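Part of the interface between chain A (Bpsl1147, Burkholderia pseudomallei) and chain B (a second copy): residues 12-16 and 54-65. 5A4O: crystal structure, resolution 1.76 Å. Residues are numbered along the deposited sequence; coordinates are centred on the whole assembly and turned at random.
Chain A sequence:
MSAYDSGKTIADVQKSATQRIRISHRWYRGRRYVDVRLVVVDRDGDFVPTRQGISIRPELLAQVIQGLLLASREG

Chain A, residues 12-16: DVQKS
Chain B 54-65: ISIRPELLAQVI

A short extended segment of chain A lies against a strand, a turn and part of a helix in chain B, and the two stretches bury 351 Å² between them. Val A13 and Lys A15 contribute the most, nearly half of that area between them, with Leu B60 the largest contributor from chain B.

Chain A is extended at Asp A12 (phi/psi -134/94), Val A13 (-93/112) and Gln A14 (-75/129), then bends at Lys A15 (-96/-38). Chain B runs as a strand through Ser B55 (-119/121) and Ile B56, turns through Arg B57 (-66/151), Pro B58 (-58/-32), Glu B59 (-68/-9) and Leu B60 (-101/-9), and Leu B61 to Ile B65 are helical, with phi/psi near -60/-45. Leu B60 N donates to Arg B57 O at 3.0 Å, closing the turn, and Val B64 N reaches back to Leu B60 O at 3.2 Å. The closest CA atoms across the contact are those of Val A13 and Gln B63, 6.5 Å apart; chain A from residue 12 to 16 runs almost opposite to the B61 to B65 helical segment.

Val A13, a t rotamer, points its CA-to-CB bond toward chain B and packs among Leu B60, Gln B63 and Val B64. Its CG1 lies 4.2 Å from Leu B60 CB and 3.9 Å from Gln B63 NE2, and its CG2 4.1 Å from CG2 of Val B64, also t. A compact branched side chain suits this buried site, since it offers apolar contacts without a polar group to satisfy.

Leu B60 (m, t) also points toward chain A. Its CD1 lies 3.8 Å from Gln A14 O and 4.0 Å from Lys A15 CG, so the leucine packs against both backbone and the aliphatic part of the lysine. Lys A15 starts m, t, p and finishes with chi4 at 137°; its long chain covers apolar surface yet carries the ammonium to Ser B55, where NZ makes a weak hydrogen bond of 3.1 Å to the backbone O. A water links the same two residues through weak bonds, accepting from Lys A15 NZ and Ser B55 N, each at 3.3 Å.

The carbonyl of Lys A15 is claimed by Arg B57, whose extended side chain (p, t, t, chi4 -107°) brings its end nearer to chain A. NH1 donates to Lys A15 O at 2.9 Å and NH2 to the same Lys A15 O at 3.3 Å, the oxygen lying near the guanidinium plane. Arg B57 NE meets Glu B59 OE1 in a 3.2 Å salt bridge, so one planar group serves both chains. Gln B63 (m, t, chi3 -95°) points toward chain A; its aliphatic part lies on Val A13, CB to Val A13 CG2 4.0 Å, while its amide can meet water at the exposed margin, where a water donates to Gln A14 O at 2.8 Å and accepts weakly from Gln B63 NE2 at 3.5 Å.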

# COMPACT_ATOMS: atom_id res chain seq x y z
N ASP A 12 -9.18 -8.58 -0.96
CA ASP A 12 -8.13 -9.49 -1.39
C ASP A 12 -7.97 -9.33 -2.90
O ASP A 12 -8.72 -9.97 -3.67
CB ASP A 12 -8.60 -10.91 -1.06
CG ASP A 12 -7.50 -11.89 -0.99
OD1 ASP A 12 -6.39 -11.52 -0.57
OD2 ASP A 12 -7.76 -13.07 -1.34
N VAL A 13 -7.04 -8.48 -3.31
CA VAL A 13 -6.90 -8.07 -4.72
C VAL A 13 -5.90 -8.98 -5.39
O VAL A 13 -4.71 -8.96 -5.06
CB VAL A 13 -6.41 -6.62 -4.86
CG1 VAL A 13 -6.31 -6.25 -6.33
CG2 VAL A 13 -7.28 -5.67 -4.06
N GLN A 14 -6.38 -9.80 -6.31
CA GLN A 14 -5.54 -10.80 -6.94
C GLN A 14 -4.61 -10.15 -7.95
O GLN A 14 -5.05 -9.37 -8.82
CB GLN A 14 -6.37 -11.88 -7.64
CG GLN A 14 -7.24 -12.67 -6.70
CD GLN A 14 -8.31 -13.49 -7.40
OE1 GLN A 14 -8.40 -13.49 -8.63
NE2 GLN A 14 -9.14 -14.18 -6.62
N LYS A 15 -3.31 -10.45 -7.83
CA LYS A 15 -2.30 -10.04 -8.82
C LYS A 15 -2.02 -11.12 -9.83
O LYS A 15 -1.76 -10.84 -11.01
CB LYS A 15 -0.97 -9.71 -8.14
CG LYS A 15 -1.01 -8.46 -7.32
CD LYS A 15 0.37 -7.99 -6.82
CE LYS A 15 1.48 -8.14 -7.85
NZ LYS A 15 2.35 -6.93 -7.86
N SER A 16 -2.01 -12.36 -9.36
CA SER A 16 -1.73 -13.52 -10.20
C SER A 16 -2.16 -14.75 -9.45
O SER A 16 -2.67 -14.66 -8.34
CB SER A 16 -0.21 -13.59 -10.46
OG SER A 16 0.51 -13.92 -9.27
N ILE B 54 4.36 -1.46 -2.18
CA ILE B 54 3.77 -2.35 -3.18
C ILE B 54 3.64 -1.64 -4.52
O ILE B 54 3.47 -0.43 -4.58
CB ILE B 54 2.38 -2.87 -2.77
CG1 ILE B 54 1.36 -1.72 -2.70
CG2 ILE B 54 2.48 -3.61 -1.47
CD1 ILE B 54 -0.08 -2.17 -2.55
N SER B 55 3.72 -2.44 -5.58
CA SER B 55 3.65 -1.95 -6.96
C SER B 55 2.41 -2.60 -7.63
O SER B 55 2.31 -3.82 -7.73
CB SER B 55 4.92 -2.29 -7.73
OG SER B 55 5.95 -1.35 -7.47
N ILE B 56 1.51 -1.76 -8.09
CA ILE B 56 0.13 -2.14 -8.42
C ILE B 56 0.01 -1.85 -9.92
O ILE B 56 0.23 -0.73 -10.32
CB ILE B 56 -0.81 -1.17 -7.64
CG1 ILE B 56 -0.51 -1.19 -6.13
CG2 ILE B 56 -2.30 -1.44 -7.82
CD1 ILE B 56 -1.33 -0.19 -5.35
N ARG B 57 -0.31 -2.82 -10.76
CA ARG B 57 -0.59 -2.45 -12.14
C ARG B 57 -1.88 -1.59 -12.16
O ARG B 57 -2.71 -1.73 -11.30
CB ARG B 57 -0.66 -3.66 -13.04
CG ARG B 57 -1.86 -4.53 -12.84
CD ARG B 57 -1.67 -5.77 -13.68
NE ARG B 57 -2.73 -6.73 -13.43
CZ ARG B 57 -2.57 -7.87 -12.74
NH1 ARG B 57 -1.39 -8.22 -12.23
NH2 ARG B 57 -3.61 -8.67 -12.58
N PRO B 58 -2.00 -0.67 -13.13
CA PRO B 58 -3.10 0.28 -13.08
C PRO B 58 -4.49 -0.32 -13.04
O PRO B 58 -5.39 0.25 -12.38
CB PRO B 58 -2.89 1.13 -14.34
CG PRO B 58 -1.42 1.06 -14.57
CD PRO B 58 -1.05 -0.34 -14.22
N GLU B 59 -4.68 -1.47 -13.67
CA GLU B 59 -5.99 -2.13 -13.72
C GLU B 59 -6.47 -2.66 -12.34
O GLU B 59 -7.63 -3.11 -12.22
CB GLU B 59 -5.98 -3.31 -14.70
CG GLU B 59 -5.22 -3.04 -16.00
CD GLU B 59 -3.74 -3.42 -15.92
OE1 GLU B 59 -3.43 -4.63 -15.78
OE2 GLU B 59 -2.90 -2.51 -15.99
N LEU B 60 -5.59 -2.64 -11.34
CA LEU B 60 -5.92 -3.11 -10.00
C LEU B 60 -6.21 -1.96 -9.06
O LEU B 60 -6.65 -2.20 -7.93
CB LEU B 60 -4.77 -3.94 -9.43
CG LEU B 60 -4.42 -5.21 -10.19
CD1 LEU B 60 -3.39 -6.05 -9.48
CD2 LEU B 60 -5.64 -6.04 -10.50
N LEU B 61 -5.95 -0.73 -9.50
CA LEU B 61 -6.16 0.42 -8.66
C LEU B 61 -7.57 0.55 -8.11
O LEU B 61 -7.72 0.84 -6.93
CB LEU B 61 -5.82 1.76 -9.35
CG LEU B 61 -4.41 2.32 -9.29
CD1 LEU B 61 -4.29 3.52 -10.23
CD2 LEU B 61 -4.02 2.72 -7.89
N ALA B 62 -8.59 0.41 -8.97
CA ALA B 62 -9.98 0.54 -8.50
C ALA B 62 -10.29 -0.39 -7.31
O ALA B 62 -10.93 0.01 -6.35
CB ALA B 62 -10.96 0.32 -9.64
N GLN B 63 -9.81 -1.62 -7.36
CA GLN B 63 -10.05 -2.58 -6.34
C GLN B 63 -9.33 -2.19 -5.05
O GLN B 63 -9.85 -2.39 -3.95
CB GLN B 63 -9.58 -3.93 -6.83
CG GLN B 63 -10.63 -4.63 -7.68
CD GLN B 63 -10.03 -5.82 -8.40
OE1 GLN B 63 -9.62 -5.72 -9.53
NE2 GLN B 63 -9.92 -6.92 -7.72
N VAL B 64 -8.12 -1.64 -5.19
CA VAL B 64 -7.39 -1.22 -4.01
C VAL B 64 -8.10 -0.03 -3.37
O VAL B 64 -8.26 0.04 -2.16
CB VAL B 64 -5.92 -0.92 -4.34
CG1 VAL B 64 -5.21 -0.29 -3.15
CG2 VAL B 64 -5.24 -2.21 -4.75
N ILE B 65 -8.53 0.91 -4.20
CA ILE B 65 -9.34 2.06 -3.72
C ILE B 65 -10.59 1.59 -2.98
O ILE B 65 -10.89 2.07 -1.88
CB ILE B 65 -9.71 3.04 -4.88
CG1 ILE B 65 -8.44 3.73 -5.40
CG2 ILE B 65 -10.67 4.12 -4.41
CD1 ILE B 65 -8.54 4.40 -6.73
O HOH W 1 -7.65 -8.72 -9.64
O HOH W 2 3.61 -5.70 -5.07